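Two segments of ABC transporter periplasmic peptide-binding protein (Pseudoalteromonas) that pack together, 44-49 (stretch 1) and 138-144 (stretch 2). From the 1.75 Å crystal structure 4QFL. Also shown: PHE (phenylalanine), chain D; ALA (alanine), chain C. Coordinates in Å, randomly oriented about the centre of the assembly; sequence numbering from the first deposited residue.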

ATOM      1  N   PRO A  44      -7.933   6.094   6.666  1.00 19.04           N
ATOM      2  CA  PRO A  44      -6.805   5.659   5.829  1.00 18.72           C
ATOM      3  C   PRO A  44      -5.451   6.195   6.294  1.00 14.30           C
ATOM      4  O   PRO A  44      -4.422   5.612   5.963  1.00 17.02           O
ATOM      5  CB  PRO A  44      -7.151   6.237   4.450  1.00 17.49           C
ATOM      6  CG  PRO A  44      -8.636   6.409   4.475  1.00 17.80           C
ATOM      7  CD  PRO A  44      -8.980   6.769   5.882  1.00 17.46           C
ATOM      8  N   GLN A  45      -5.466   7.298   7.032  1.00 15.72           N
ATOM      9  CA  GLN A  45      -4.250   7.927   7.550  1.00 17.06           C
ATOM     10  C   GLN A  45      -3.373   7.022   8.408  1.00 15.56           C
ATOM     11  O   GLN A  45      -2.155   7.181   8.442  1.00 15.05           O
ATOM     12  CB  GLN A  45      -4.611   9.150   8.394  1.00 16.51           C
ATOM     13  CG  GLN A  45      -5.197  10.306   7.614  1.00 18.22           C
ATOM     14  CD  GLN A  45      -5.352  11.528   8.486  1.00 17.01           C
ATOM     15  OE1 GLN A  45      -5.662  11.415   9.671  1.00 17.53           O
ATOM     16  NE2 GLN A  45      -5.123  12.704   7.912  1.00 15.87           N
ATOM     17  N   VAL A  46      -4.003   6.083   9.106  1.00 16.00           N
ATOM     18  CA  VAL A  46      -3.330   5.341  10.159  1.00 15.21           C
ATOM     19  C   VAL A  46      -2.748   3.990   9.712  1.00 17.09           C
ATOM     20  O   VAL A  46      -2.208   3.234  10.523  1.00 16.94           O
ATOM     21  CB  VAL A  46      -4.260   5.172  11.382  1.00 16.20           C
ATOM     22  CG1 VAL A  46      -4.839   6.527  11.803  1.00 18.18           C
ATOM     23  CG2 VAL A  46      -5.368   4.203  11.095  1.00 20.57           C
ATOM     24  N   THR A  47      -2.833   3.702   8.415  1.00 15.22           N
ATOM     25  CA  THR A  47      -2.361   2.428   7.907  1.00 17.06           C
ATOM     26  C   THR A  47      -1.722   2.543   6.522  1.00 16.23           C
ATOM     27  O   THR A  47      -2.007   3.486   5.777  1.00 16.75           O
ATOM     28  CB  THR A  47      -3.527   1.438   7.818  1.00 16.53           C
ATOM     29  OG1 THR A  47      -3.013   0.119   7.639  1.00 19.33           O
ATOM     30  CG2 THR A  47      -4.412   1.783   6.642  1.00 18.19           C
ATOM     31  N   THR A  48      -0.847   1.587   6.198  1.00 15.82           N
ATOM     32  CA  THR A  48      -0.398   1.382   4.833  1.00 14.85           C
ATOM     33  C   THR A  48      -0.789  -0.011   4.354  1.00 16.67           C
ATOM     34  O   THR A  48      -0.218  -0.527   3.398  1.00 18.06           O
ATOM     35  CB  THR A  48       1.113   1.531   4.683  1.00 15.05           C
ATOM     36  OG1 THR A  48       1.777   0.566   5.506  1.00 17.96           O
ATOM     37  CG2 THR A  48       1.544   2.923   5.081  1.00 18.28           C
ATOM     38  N   THR A  49      -1.768  -0.625   5.002  1.00 14.89           N
ATOM     39  CA  THR A  49      -2.169  -1.965   4.587  1.00 15.68           C
ATOM     40  C   THR A  49      -3.286  -1.959   3.562  1.00 15.32           C
ATOM     41  O   THR A  49      -4.375  -1.482   3.825  1.00 13.92           O
ATOM     42  CB  THR A  49      -2.608  -2.808   5.770  1.00 15.60           C
ATOM     43  OG1 THR A  49      -1.490  -2.962   6.651  1.00 17.20           O
ATOM     44  CG2 THR A  49      -3.082  -4.169   5.282  1.00 15.93           C
ATOM     45  N   ALA A 138      -1.246   7.363  17.459  1.00 31.06           N
ATOM     46  CA  ALA A 138      -0.372   8.457  17.070  1.00 28.12           C
ATOM     47  C   ALA A 138       0.561   8.043  15.924  1.00 30.32           C
ATOM     48  O   ALA A 138       1.638   8.605  15.752  1.00 35.63           O
ATOM     49  CB  ALA A 138       0.416   8.947  18.259  1.00 29.88           C
ATOM     50  N   ASN A 139       0.136   7.063  15.135  1.00 27.99           N
ATOM     51  CA  ASN A 139       0.908   6.633  13.980  1.00 26.08           C
ATOM     52  C   ASN A 139       0.219   7.002  12.684  1.00 21.28           C
ATOM     53  O   ASN A 139      -0.965   6.730  12.515  1.00 21.73           O
ATOM     54  CB  ASN A 139       1.133   5.124  14.016  1.00 30.14           C
ATOM     55  CG  ASN A 139       2.126   4.707  15.090  1.00 39.41           C
ATOM     56  OD1 ASN A 139       1.893   3.749  15.830  1.00 45.78           O
ATOM     57  ND2 ASN A 139       3.238   5.432  15.185  1.00 37.08           N
ATOM     58  N   TYR A 140       0.967   7.614  11.766  1.00 22.40           N
ATOM     59  CA  TYR A 140       0.489   7.880  10.405  1.00 17.17           C
ATOM     60  C   TYR A 140       1.531   7.336   9.437  1.00 19.24           C
ATOM     61  O   TYR A 140       2.326   8.092   8.885  1.00 17.34           O
ATOM     62  CB  TYR A 140       0.271   9.385  10.211  1.00 20.47           C
ATOM     63  CG  TYR A 140      -0.546   9.999  11.337  1.00 19.84           C
ATOM     64  CD1 TYR A 140      -1.889   9.673  11.499  1.00 20.71           C
ATOM     65  CD2 TYR A 140       0.029  10.876  12.253  1.00 21.49           C
ATOM     66  CE1 TYR A 140      -2.643  10.205  12.526  1.00 19.54           C
ATOM     67  CE2 TYR A 140      -0.723  11.419  13.292  1.00 19.21           C
ATOM     68  CZ  TYR A 140      -2.058  11.079  13.421  1.00 20.71           C
ATOM     69  OH  TYR A 140      -2.820  11.602  14.444  1.00 19.29           O
ATOM     70  N   PRO A 141       1.545   6.002   9.253  1.00 19.66           N
ATOM     71  CA  PRO A 141       2.713   5.312   8.688  1.00 16.91           C
ATOM     72  C   PRO A 141       3.141   5.775   7.290  1.00 17.62           C
ATOM     73  O   PRO A 141       4.330   5.990   7.090  1.00 18.01           O
ATOM     74  CB  PRO A 141       2.309   3.831   8.708  1.00 17.98           C
ATOM     75  CG  PRO A 141       0.828   3.812   8.903  1.00 16.47           C
ATOM     76  CD  PRO A 141       0.455   5.073   9.606  1.00 16.50           C
ATOM     77  N   TYR A 142       2.231   5.924   6.336  1.00 18.41           N
ATOM     78  CA  TYR A 142       2.679   6.379   5.025  1.00 17.61           C
ATOM     79  C   TYR A 142       3.415   7.719   5.163  1.00 15.40           C
ATOM     80  O   TYR A 142       4.539   7.899   4.696  1.00 15.66           O
ATOM     81  CB  TYR A 142       1.523   6.528   4.025  1.00 16.34           C
ATOM     82  CG  TYR A 142       2.057   6.913   2.667  1.00 15.75           C
ATOM     83  CD1 TYR A 142       2.671   5.965   1.862  1.00 15.43           C
ATOM     84  CD2 TYR A 142       2.011   8.227   2.218  1.00 14.80           C
ATOM     85  CE1 TYR A 142       3.195   6.301   0.646  1.00 18.47           C
ATOM     86  CE2 TYR A 142       2.533   8.574   0.993  1.00 16.67           C
ATOM     87  CZ  TYR A 142       3.133   7.607   0.215  1.00 17.41           C
ATOM     88  OH  TYR A 142       3.660   7.932  -1.014  1.00 18.51           O
ATOM     89  N   PHE A 143       2.753   8.650   5.825  1.00 16.11           N
ATOM     90  CA  PHE A 143       3.240  10.009   5.946  1.00 18.02           C
ATOM     91  C   PHE A 143       4.532  10.128   6.754  1.00 16.86           C
ATOM     92  O   PHE A 143       5.458  10.827   6.355  1.00 19.14           O
ATOM     93  CB  PHE A 143       2.132  10.873   6.522  1.00 15.20           C
ATOM     94  CG  PHE A 143       0.911  10.939   5.641  1.00 17.62           C
ATOM     95  CD1 PHE A 143       0.948  11.637   4.434  1.00 17.45           C
ATOM     96  CD2 PHE A 143      -0.267  10.307   6.011  1.00 16.02           C
ATOM     97  CE1 PHE A 143      -0.179  11.711   3.617  1.00 17.97           C
ATOM     98  CE2 PHE A 143      -1.404  10.381   5.201  1.00 18.76           C
ATOM     99  CZ  PHE A 143      -1.359  11.077   4.006  1.00 18.05           C
ATOM    100  N   GLN A 144       4.613   9.439   7.880  1.00 17.37           N
ATOM    101  CA  GLN A 144       5.853   9.431   8.636  1.00 17.60           C
ATOM    102  C   GLN A 144       6.991   8.808   7.821  1.00 18.35           C
ATOM    103  O   GLN A 144       8.107   9.307   7.838  1.00 18.57           O
ATOM    104  CB  GLN A 144       5.657   8.748   9.987  1.00 17.43           C
ATOM    105  CG  GLN A 144       4.499   9.377  10.777  1.00 23.25           C
ATOM    106  CD  GLN A 144       4.112   8.624  12.051  1.00 24.99           C
ATOM    107  OE1 GLN A 144       4.471   7.461  12.247  1.00 31.17           O
ATOM    108  NE2 GLN A 144       3.364   9.299  12.921  1.00 27.11           N
TER
HETATM  109  N   PHE D 602       0.904  -2.423   1.519  1.00 18.48           N
HETATM  110  CA  PHE D 602       1.175  -3.847   1.677  1.00 15.77           C
HETATM  111  C   PHE D 602       0.025  -4.653   1.119  1.00 17.59           C
HETATM  112  O   PHE D 602       0.225  -5.732   0.570  1.00 19.81           O
HETATM  113  CB  PHE D 602       1.335  -4.195   3.153  1.00 14.98           C
HETATM  114  CG  PHE D 602       2.596  -3.689   3.761  1.00 18.26           C
HETATM  115  CD1 PHE D 602       3.814  -3.889   3.132  1.00 17.50           C
HETATM  116  CD2 PHE D 602       2.571  -3.021   4.964  1.00 17.51           C
HETATM  117  CE1 PHE D 602       4.978  -3.439   3.691  1.00 19.15           C
HETATM  118  CE2 PHE D 602       3.731  -2.567   5.533  1.00 18.40           C
HETATM  119  CZ  PHE D 602       4.940  -2.771   4.897  1.00 18.37           C
HETATM  120  OXT PHE D 602      -1.132  -4.242   1.215  1.00 16.78           O
HETATM  121  N   ALA C 601       1.242   0.363  -0.762  1.00 15.29           N
HETATM  122  CA  ALA C 601       0.531  -0.350   0.295  1.00 16.46           C
HETATM  123  C   ALA C 601       0.946  -1.819   0.332  1.00 17.93           C
HETATM  124  O   ALA C 601       1.310  -2.393  -0.694  1.00 20.32           O
HETATM  125  CB  ALA C 601      -0.983  -0.222   0.103  1.00 15.89           C
HETATM  126  O   HOH W   1      -0.591   6.016   6.387  1.00 18.66           O

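No direct hydrogen bond joins the two stretches, although they bury 350 Å² between them; van der Waals packing and one water hold them together. The backbones run alongside each other in register, with the CA atoms of V46 and Y140 4.6 Å apart, those of T47 and P141 5.9 Å, and those of T48 and Y142 also 5.9 Å. Stretch 1 opens with a 3-10 segment (44-46), and stretch 2 enters a helix at P141, with Y140 at the N-cap position and Q144 N bonded to Y140 O at 2.8 Å.

The polar link is water-mediated. Water 1 donates to Q45 O (2.8 Å) and T47 O (3.0 Å) and accepts from Y142 N (2.8 Å). An amide in the first turn of a helix has no carbonyl of the helix one turn earlier to bond, and here the water supplies the acceptor while satisfying two carbonyls of stretch 1.

Q45 O also receives a CA-H...O contact from Y140 CA, at 3.4 Å with an angle of 138° at the hydrogen; such a contact is weaker than a conventional hydrogen bond. The same carbonyl oxygen lies near the planes of the Y140 and F143 rings, at their edges, where the C-H groups carry slight positive charge.

The van der Waals contacts centre on P141, whose CA-to-CB bond points toward stretch 1. Its CD lies 3.4 Å from V46 O, its CG 3.6 Å from T47 CA and its CB 3.8 Å from T48 CG2. With chi1 at 60° (p), the CA-to-CB bond of T48 also points toward stretch 2, and its methyl CG2 sits 3.3 Å from Y142 N and 3.8 Å from Y142 CB. V46 CG1 approaches Y140 CD1 at 4.3 Å, a looser apolar contact. The CA-to-CB bond of T47 points away; its OG1 instead accepts from T49 N at 3.0 Å, bracing the loop internally.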